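Local coordinates for carbohydrate binding protein, putative, cpb33A (Cellvibrio japonicus, PDB 5FJQ), which acts as a copper-dependent lytic polysaccharide monooxygenase important for efficient use of chitin, this chain being the LPMO domain of a longer protein, at residues A[49-54]-A[104-109]; A[56-59]-A[65-68]; A[159-162]-A[166-169]. All blocks are in the same frame, centred on the assembly; numbering follows the deposited sequence.

How the contacts relate
All three contacts belong to the LPMO domain. Contact 3 lies at its copper site: the side chain of Glu169 comes within about 4 Å of the ion held by His1 and His100. Contacts 1 and 2 lie farther off, the side chains of His53 and Ala65 being about 14 and 13 Å from the copper. The centres of contacts 1 and 3 are about 10 Å apart, and neighbouring strands join them: Tyr104 O meets Gln160 N at 2.9 Å, and Asp51 N meets Gln160 OE1 at 2.7 Å. Contact 2, nested inside the loop that contact 1 closes, adjoins 49-54 where Val49 packs against Tyr56; its centre is about 17 Å from that of contact 3.

Contact 1 of 3, residues A[49-54]-A[104-109]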
loop_
_atom_site.group_PDB
_atom_site.type_symbol
_atom_site.label_atom_id
_atom_site.label_comp_id
_atom_site.label_asym_id
_atom_site.label_seq_id
_atom_site.Cartn_x
_atom_site.Cartn_y
_atom_site.Cartn_z
ATOM N N VAL A 49 -3.974 -16.309 0.859
ATOM C CA VAL A 49 -4.073 -15.751 -0.495
ATOM C C VAL A 49 -2.991 -16.342 -1.389
ATOM O O VAL A 49 -1.853 -16.488 -0.978
ATOM C CB VAL A 49 -4.012 -14.222 -0.525
ATOM C CG1 VAL A 49 -4.380 -13.708 -1.909
ATOM C CG2 VAL A 49 -4.976 -13.598 0.464
ATOM N N ARG A 50 -3.376 -16.741 -2.605
ATOM C CA ARG A 50 -2.471 -17.377 -3.563
ATOM C C ARG A 50 -2.672 -16.686 -4.922
ATOM O O ARG A 50 -3.446 -17.195 -5.797
ATOM C CB ARG A 50 -2.725 -18.896 -3.633
ATOM C CG ARG A 50 -2.635 -19.649 -2.280
ATOM C CD ARG A 50 -2.394 -21.131 -2.443
ATOM N NE ARG A 50 -3.645 -21.781 -2.818
ATOM C CZ ARG A 50 -4.017 -22.056 -4.066
ATOM N NH1 ARG A 50 -3.236 -21.780 -5.129
ATOM N NH2 ARG A 50 -5.191 -22.651 -4.265
ATOM N N ASP A 51 -2.125 -15.467 -5.030
ATOM C CA ASP A 51 -2.213 -14.626 -6.235
ATOM C C ASP A 51 -3.687 -14.364 -6.716
ATOM O O ASP A 51 -4.006 -14.380 -7.916
ATOM C CB ASP A 51 -1.318 -15.314 -7.282
ATOM C CG ASP A 51 -1.186 -14.530 -8.544
ATOM O OD1 ASP A 51 -1.003 -13.304 -8.472
ATOM O OD2 ASP A 51 -1.326 -15.174 -9.588
ATOM N N ASN A 52 -4.613 -14.275 -5.734
ATOM C CA ASN A 52 -6.031 -14.089 -6.026
ATOM C C ASN A 52 -6.607 -13.084 -5.038
ATOM O O ASN A 52 -7.611 -13.339 -4.347
ATOM C CB ASN A 52 -6.765 -15.415 -5.942
ATOM C CG ASN A 52 -6.385 -16.214 -4.712
ATOM O OD1 ASN A 52 -5.591 -15.736 -3.851
ATOM N ND2 ASN A 52 -6.899 -17.440 -4.630
ATOM N N HIS A 53 -5.894 -11.972 -4.917
ATOM C CA HIS A 53 -6.149 -10.946 -3.908
ATOM C C HIS A 53 -7.519 -10.350 -4.006
ATOM O O HIS A 53 -8.102 -9.935 -2.995
ATOM C CB HIS A 53 -5.134 -9.794 -4.077
ATOM C CG HIS A 53 -3.753 -10.248 -4.328
ATOM N ND1 HIS A 53 -2.943 -10.747 -3.329
ATOM C CD2 HIS A 53 -3.009 -10.248 -5.461
ATOM C CE1 HIS A 53 -1.776 -11.075 -3.849
ATOM N NE2 HIS A 53 -1.776 -10.754 -5.130
ATOM N N ASP A 54 -8.062 -10.283 -5.215
ATOM C CA ASP A 54 -9.381 -9.665 -5.364
ATOM C C ASP A 54 -10.523 -10.500 -4.827
ATOM O O ASP A 54 -11.587 -9.962 -4.589
ATOM C CB ASP A 54 -9.713 -9.243 -6.799
ATOM C CG ASP A 54 -9.720 -10.411 -7.754
ATOM O OD1 ASP A 54 -9.190 -11.500 -7.422
ATOM O OD2 ASP A 54 -10.251 -10.243 -8.859
ATOM N N TYR A 104 6.330 -12.748 -5.176
ATOM C CA TYR A 104 6.568 -11.421 -5.801
ATOM C C TYR A 104 6.244 -10.213 -4.939
ATOM O O TYR A 104 5.393 -10.276 -4.006
ATOM C CB TYR A 104 5.752 -11.276 -7.103
ATOM C CG TYR A 104 4.269 -11.486 -6.959
ATOM C CD1 TYR A 104 3.442 -10.497 -6.377
ATOM C CD2 TYR A 104 3.674 -12.615 -7.481
ATOM C CE1 TYR A 104 2.074 -10.666 -6.300
ATOM C CE2 TYR A 104 2.303 -12.806 -7.414
ATOM C CZ TYR A 104 1.504 -11.839 -6.809
ATOM O OH TYR A 104 0.176 -12.072 -6.717
ATOM N N PHE A 105 6.874 -9.095 -5.256
ATOM C CA PHE A 105 6.314 -7.787 -4.847
ATOM C C PHE A 105 5.823 -7.157 -6.124
ATOM O O PHE A 105 6.635 -6.972 -7.118
ATOM C CB PHE A 105 7.363 -6.846 -4.183
ATOM C CG PHE A 105 7.850 -7.334 -2.819
ATOM C CD1 PHE A 105 8.856 -8.294 -2.725
ATOM C CD2 PHE A 105 7.233 -6.899 -1.637
ATOM C CE1 PHE A 105 9.316 -8.782 -1.475
ATOM C CE2 PHE A 105 7.680 -7.380 -0.400
ATOM C CZ PHE A 105 8.692 -8.340 -0.315
ATOM N N ARG A 106 4.571 -6.712 -6.107
ATOM C CA ARG A 106 4.035 -5.997 -7.246
ATOM C C ARG A 106 3.564 -4.599 -6.908
ATOM O O ARG A 106 3.025 -4.346 -5.811
ATOM C CB ARG A 106 2.821 -6.740 -7.879
ATOM C CG ARG A 106 3.230 -7.930 -8.696
ATOM C CD ARG A 106 1.992 -8.664 -9.201
ATOM N NE ARG A 106 2.468 -9.850 -9.915
ATOM C CZ ARG A 106 1.717 -10.908 -10.240
ATOM N NH1 ARG A 106 0.465 -10.969 -9.850
ATOM N NH2 ARG A 106 2.252 -11.951 -10.875
ATOM N N TYR A 107 3.779 -3.702 -7.877
ATOM C CA TYR A 107 3.218 -2.381 -7.782
ATOM C C TYR A 107 2.236 -2.056 -8.877
ATOM O O TYR A 107 2.496 -2.343 -10.094
ATOM C CB TYR A 107 4.321 -1.327 -7.791
ATOM C CG TYR A 107 5.285 -1.524 -6.646
ATOM C CD1 TYR A 107 6.099 -2.659 -6.592
ATOM C CD2 TYR A 107 5.351 -0.610 -5.611
ATOM C CE1 TYR A 107 7.022 -2.840 -5.559
ATOM C CE2 TYR A 107 6.282 -0.754 -4.574
ATOM C CZ TYR A 107 7.042 -1.898 -4.526
ATOM O OH TYR A 107 7.886 -2.059 -3.507
ATOM N N TYR A 108 1.221 -1.288 -8.462
ATOM C CA TYR A 108 0.158 -0.783 -9.374
ATOM C C TYR A 108 0.044 0.693 -9.151
ATOM O O TYR A 108 0.564 1.232 -8.129
ATOM C CB TYR A 108 -1.201 -1.448 -9.080
ATOM C CG TYR A 108 -1.156 -2.928 -9.211
ATOM C CD1 TYR A 108 -0.506 -3.741 -8.240
ATOM C CD2 TYR A 108 -1.793 -3.553 -10.304
ATOM C CE1 TYR A 108 -0.456 -5.120 -8.403
ATOM C CE2 TYR A 108 -1.751 -4.906 -10.440
ATOM C CZ TYR A 108 -1.119 -5.670 -9.519
ATOM O OH TYR A 108 -1.123 -6.979 -9.769
ATOM N N ILE A 109 -0.635 1.348 -10.086
ATOM C CA ILE A 109 -0.896 2.794 -10.014
ATOM C C ILE A 109 -2.248 3.122 -10.634
ATOM O O ILE A 109 -2.725 2.379 -11.512
ATOM C CB ILE A 109 0.232 3.666 -10.651
ATOM C CG1 ILE A 109 0.018 5.141 -10.255
ATOM C CG2 ILE A 109 0.277 3.489 -12.183
ATOM C CD1 ILE A 109 1.225 6.065 -10.461
#
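Asp51 and His53 converge on the phenol oxygen of Tyr104, with Arg106 beside them. Among the hydrogen bonds, the well-formed one runs from His53 NE2 to Tyr104 OH, 2.8 Å long with an N-H...O angle of 148°. The imidazole and the phenol come from opposite directions, each meeting the other at its edge. Tyr104 OH in turn faces Asp51 OD1 at 2.4 Å, so short that the exact position is doubtful, although the hydroxyl is placed as donor. The carboxylate stands nearly upright to the tyrosine ring, their planes 80° apart. Tyrosine suits this spot because its hydroxyl can accept from the histidine and, if the very short approach is real, also donate to the acid, while its long ring spans the gap from the strand to the 49-54 turn.

The ionic part is looser. Arg106 NH1 and Asp51 OD1 form a salt bridge at 3.1 Å, but the hydrogen bond within it is bent and weak. The stronger partner of the arginine is Asp130 on the adjacent strand 126-130, which takes its NE.

On the strand itself, the Arg106 guanidinium lies over one face of the phenol ring of Tyr104, nearly parallel to it. With chi1 at 56°, CG of Tyr104 lies between its backbone N and carbonyl carbon, which extends the ring beneath the arginine. Arg106 NE sits 3.5 Å above the ring, over its centre, and the extended arginine is held flat across an aromatic face.

His53 is fixed at its other nitrogen as well, since ND1 bonds Tyr172 OH of strand 169-178. The arrangement is that of a polar network joining a connecting loop to a sheet of the β-sandwich core of an LPMO domain, with the side chain of His53 about 14 Å from the copper.

Contact 2 of 3, residues A[56-59]-A[65-68]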
loop_
_atom_site.group_PDB
_atom_site.type_symbol
_atom_site.label_atom_id
_atom_site.label_comp_id
_atom_site.label_asym_id
_atom_site.label_seq_id
_atom_site.Cartn_x
_atom_site.Cartn_y
_atom_site.Cartn_z
ATOM N N TYR A 56 -10.379 -12.045 -1.834
ATOM C CA TYR A 56 -10.346 -11.807 -0.410
ATOM C C TYR A 56 -10.597 -10.333 -0.025
ATOM O O TYR A 56 -11.193 -10.084 1.043
ATOM C CB TYR A 56 -8.996 -12.280 0.180
ATOM C CG TYR A 56 -8.846 -13.774 0.082
ATOM C CD1 TYR A 56 -9.457 -14.609 1.020
ATOM C CD2 TYR A 56 -8.166 -14.360 -0.984
ATOM C CE1 TYR A 56 -9.337 -15.968 0.928
ATOM C CE2 TYR A 56 -8.039 -15.752 -1.082
ATOM C CZ TYR A 56 -8.629 -16.536 -0.129
ATOM O OH TYR A 56 -8.578 -17.929 -0.232
ATOM N N ILE A 57 -10.111 -9.380 -0.867
ATOM C CA ILE A 57 -10.279 -7.950 -0.633
ATOM C C ILE A 57 -11.345 -7.279 -1.521
ATOM O O ILE A 57 -11.145 -7.158 -2.759
ATOM C CB ILE A 57 -8.948 -7.185 -0.810
ATOM C CG1 ILE A 57 -7.820 -7.753 0.091
ATOM C CG2 ILE A 57 -9.190 -5.663 -0.753
ATOM C CD1 ILE A 57 -6.455 -7.186 -0.278
ATOM N N PRO A 58 -12.436 -6.772 -0.898
ATOM C CA PRO A 58 -13.533 -6.113 -1.692
ATOM C C PRO A 58 -13.031 -4.826 -2.324
ATOM O O PRO A 58 -12.101 -4.223 -1.775
ATOM C CB PRO A 58 -14.604 -5.823 -0.610
ATOM C CG PRO A 58 -14.338 -6.827 0.479
ATOM C CD PRO A 58 -12.820 -6.928 0.525
ATOM N N ASP A 59 -13.579 -4.369 -3.439
ATOM C CA ASP A 59 -13.232 -2.979 -3.855
ATOM C C ASP A 59 -13.506 -1.987 -2.710
ATOM O O ASP A 59 -14.443 -2.184 -1.902
ATOM C CB ASP A 59 -14.042 -2.517 -5.063
ATOM C CG ASP A 59 -13.678 -3.242 -6.321
ATOM O OD1 ASP A 59 -12.501 -3.280 -6.739
ATOM O OD2 ASP A 59 -14.617 -3.768 -6.934
ATOM N N ALA A 65 -6.797 -3.787 3.450
ATOM C CA ALA A 65 -6.876 -5.226 3.173
ATOM C C ALA A 65 -8.140 -5.787 3.877
ATOM O O ALA A 65 -8.129 -6.890 4.355
ATOM C CB ALA A 65 -5.618 -5.921 3.660
ATOM N N ASN A 66 -9.177 -4.946 3.987
ATOM C CA ASN A 66 -10.479 -5.279 4.595
ATOM C C ASN A 66 -10.431 -5.530 6.107
ATOM O O ASN A 66 -11.320 -6.194 6.690
ATOM C CB ASN A 66 -11.166 -6.439 3.846
ATOM C CG ASN A 66 -12.675 -6.484 4.073
ATOM O OD1 ASN A 66 -13.335 -5.449 4.257
ATOM N ND2 ASN A 66 -13.240 -7.688 3.994
ATOM N N ARG A 67 -9.420 -4.944 6.760
ATOM C CA ARG A 67 -9.309 -5.015 8.192
ATOM C C ARG A 67 -9.920 -3.781 8.830
ATOM O O ARG A 67 -9.549 -2.685 8.467
ATOM C CB ARG A 67 -7.836 -5.130 8.555
ATOM C CG ARG A 67 -7.282 -6.424 7.943
ATOM C CD ARG A 67 -5.806 -6.524 7.920
ATOM N NE ARG A 67 -5.307 -6.634 9.280
ATOM C CZ ARG A 67 -4.739 -7.721 9.830
ATOM N NH1 ARG A 67 -4.546 -8.859 9.151
ATOM N NH2 ARG A 67 -4.290 -7.653 11.085
ATOM N N ALA A 68 -10.847 -3.949 9.782
ATOM C CA ALA A 68 -11.626 -2.801 10.225
ATOM C C ALA A 68 -10.813 -1.693 10.933
ATOM O O ALA A 68 -11.121 -0.480 10.844
ATOM C CB ALA A 68 -12.824 -3.279 11.083
HETATM O O HOH W 1 -12.562 -10.118 3.700
#
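The Pro58 ring stands edge-on against one face of the Asn66 side-chain amide, the mean plane of the puckered ring nearly perpendicular to the amide. It is the CD-CG edge of the proline that does the touching: Pro58 CD lies over the middle of the amide, 3.6 Å from Asn66 CG, and Pro58 CG is a little farther out, 3.8 Å from Asn66 ND2. At the nitrogen end of the amide, a water accepts from Asn66 ND2 and donates to Tyr56 O, the latter at 3.0 Å. The water's distance to ND2, 2.5 Å, is short enough to leave its exact place doubtful. Asn66 CG is turned anti to its backbone N (chi1 -159°), which lays the amide over the proline while ND2 points on to the bridging water.

Deeper in, the contact turns apolar. The end of the isoleucine, Ile57 CD1, lies against the backbone of Ala65, 4.0 Å from its CA and 4.2 Å from its CB; the methyl is turned away, and so small a side chain leaves room for this approach. Both residues also pack on Val46 of strand 45-47 and on Tyr172 of strand 169-178. Ala65 and Asn66 both have left-handed backbone angles; asparagine tolerates this conformation well.

These segments lie close together in the long connection between helix 53-56 and strand 83-84, near the disulfide Cys63-Cys174. Ile57 O bonds Trp122 NE1, which ties the first of them to another loop. The chemistry is therefore mixed: the buried half is held by apolar contact of Ile57 with Ala65, while on the outer half a water, whose exact place is uncertain, appears to bridge the backbone carbonyl of Tyr56 and the amide of Asn66.

Contact 3 of 3, residues A[159-162]-A[166-169]; sequences WQRD and DAAE
Arg161 reaches straight out between two acids, Asp166 and Glu169, and its guanidinium is gripped by both. CG is anti to the backbone N (chi1 177°) and the chain extended beyond it; it thus runs alongside the backbone of Ala167, with Arg161 CG close to Ala167 O, and delivers the guanidinium between the two carboxylates. Asp166 meets it at the edge formed by NE and NH2. Arg161 NH2 donates to Asp166 OD1 at 2.9 Å, coming from the syn side but out of the carboxylate plane, while Arg161 NE reaches Asp166 OD2 at 3.2 Å, a weak bond despite being almost straight. The two planes are 81° apart, so this is no flat, coplanar pairing. Glu169 takes the remaining nitrogen: its chain, extended beyond CG, brings OE1 to Arg161 NH1 at 3.0 Å. Here the planes are only 35° apart, and the donor lies above the carboxylate.

Over one face of the guanidinium, centrally, lies the methyl of Ala167, with CB 3.4 Å from Arg161 CZ. A small residue lets the flat group slide in close.

The backbone sets this frame. Arg161 N bonds Glu169 O at 3.1 Å, pairing the end of strand 152-161 with the start of the antiparallel strand 169-178, the two joined by a short connection. Beside it, Gln160 folds back at chi2 so that its NE2 donates to Arg161 O at 3.0 Å; NE2 also bonds Val49 O, and the amide oxygen is taken by Asp51 N.

Asp166 OD2 further accepts from Lys101 N, next to His100. The chemistry is that of a second shell: spreading between two acids places the arginine against His100, a copper ligand, and beside Glu169, whose orientation near the metal it would be expected to restrain.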
loop_
_atom_site.group_PDB
_atom_site.type_symbol
_atom_site.label_atom_id
_atom_site.label_comp_id
_atom_site.label_asym_id
_atom_site.label_seq_id
_atom_site.Cartn_x
_atom_site.Cartn_y
_atom_site.Cartn_z
ATOM N N TRP A 159 2.578 -7.658 -1.594
ATOM C CA TRP A 159 3.594 -8.662 -1.305
ATOM C C TRP A 159 2.952 -10.015 -1.210
ATOM O O TRP A 159 2.157 -10.262 -0.256
ATOM C CB TRP A 159 4.322 -8.297 0.016
ATOM C CG TRP A 159 5.354 -9.297 0.411
ATOM C CD1 TRP A 159 5.884 -10.294 -0.369
ATOM C CD2 TRP A 159 6.022 -9.389 1.692
ATOM N NE1 TRP A 159 6.835 -11.025 0.365
ATOM C CE2 TRP A 159 6.902 -10.508 1.631
ATOM C CE3 TRP A 159 5.877 -8.710 2.904
ATOM C CZ2 TRP A 159 7.711 -10.900 2.709
ATOM C CZ3 TRP A 159 6.718 -9.085 4.001
ATOM C CH2 TRP A 159 7.594 -10.194 3.892
ATOM N N GLN A 160 3.289 -10.890 -2.167
ATOM C CA GLN A 160 2.768 -12.259 -2.191
ATOM C C GLN A 160 3.896 -13.195 -1.646
ATOM O O GLN A 160 4.967 -13.335 -2.258
ATOM C CB GLN A 160 2.226 -12.684 -3.613
ATOM C CG GLN A 160 1.764 -14.148 -3.735
ATOM C CD GLN A 160 0.513 -14.460 -2.972
ATOM O OE1 GLN A 160 -0.617 -14.029 -3.347
ATOM N NE2 GLN A 160 0.666 -15.277 -1.939
ATOM N N ARG A 161 3.627 -13.735 -0.447
ATOM C CA ARG A 161 4.444 -14.741 0.243
ATOM C C ARG A 161 4.366 -16.037 -0.595
ATOM O O ARG A 161 3.294 -16.379 -1.142
ATOM C CB ARG A 161 3.912 -14.943 1.673
ATOM C CG ARG A 161 4.627 -16.016 2.497
ATOM C CD ARG A 161 4.213 -15.913 3.951
ATOM N NE ARG A 161 4.995 -16.808 4.813
ATOM C CZ ARG A 161 4.611 -17.155 6.046
ATOM N NH1 ARG A 161 3.483 -16.649 6.526
ATOM N NH2 ARG A 161 5.331 -17.991 6.794
ATOM N N ASP A 162 5.487 -16.742 -0.740
ATOM C CA ASP A 162 5.530 -17.891 -1.656
ATOM C C ASP A 162 4.850 -19.120 -1.074
ATOM O O ASP A 162 5.416 -19.762 -0.193
ATOM C CB ASP A 162 6.972 -18.228 -1.988
ATOM C CG ASP A 162 7.066 -19.186 -3.129
ATOM O OD1 ASP A 162 6.261 -20.107 -3.212
ATOM O OD2 ASP A 162 7.937 -18.979 -3.965
ATOM N N ASP A 166 6.563 -22.032 1.375
ATOM C CA ASP A 166 6.463 -21.327 2.644
ATOM C C ASP A 166 5.057 -21.278 3.185
ATOM O O ASP A 166 4.710 -22.154 3.962
ATOM C CB ASP A 166 7.139 -19.918 2.548
ATOM C CG ASP A 166 7.202 -19.190 3.872
ATOM O OD1 ASP A 166 6.660 -19.677 4.911
ATOM O OD2 ASP A 166 7.787 -18.083 3.877
ATOM N N ALA A 167 4.264 -20.258 2.825
ATOM C CA ALA A 167 2.868 -20.131 3.239
ATOM C C ALA A 167 2.180 -19.100 2.340
ATOM O O ALA A 167 2.854 -18.224 1.737
ATOM C CB ALA A 167 2.739 -19.711 4.702
ATOM N N ALA A 168 0.857 -19.236 2.242
ATOM C CA ALA A 168 0.005 -18.362 1.442
ATOM C C ALA A 168 -0.360 -17.169 2.314
ATOM O O ALA A 168 -0.888 -17.315 3.393
ATOM C CB ALA A 168 -1.250 -19.098 0.993
ATOM N N GLU A 169 -0.028 -15.983 1.899
ATOM C CA GLU A 169 -0.387 -14.798 2.667
ATOM C C GLU A 169 -0.043 -13.624 1.780
ATOM O O GLU A 169 0.885 -13.702 0.915
ATOM C CB GLU A 169 0.369 -14.724 4.017
ATOM C CG GLU A 169 -0.181 -13.725 5.016
ATOM C CD GLU A 169 0.612 -13.735 6.339
ATOM O OE1 GLU A 169 1.765 -14.166 6.309
ATOM O OE2 GLU A 169 0.074 -13.376 7.422
HETATM O O HOH W 2 8.576 -17.347 6.449
#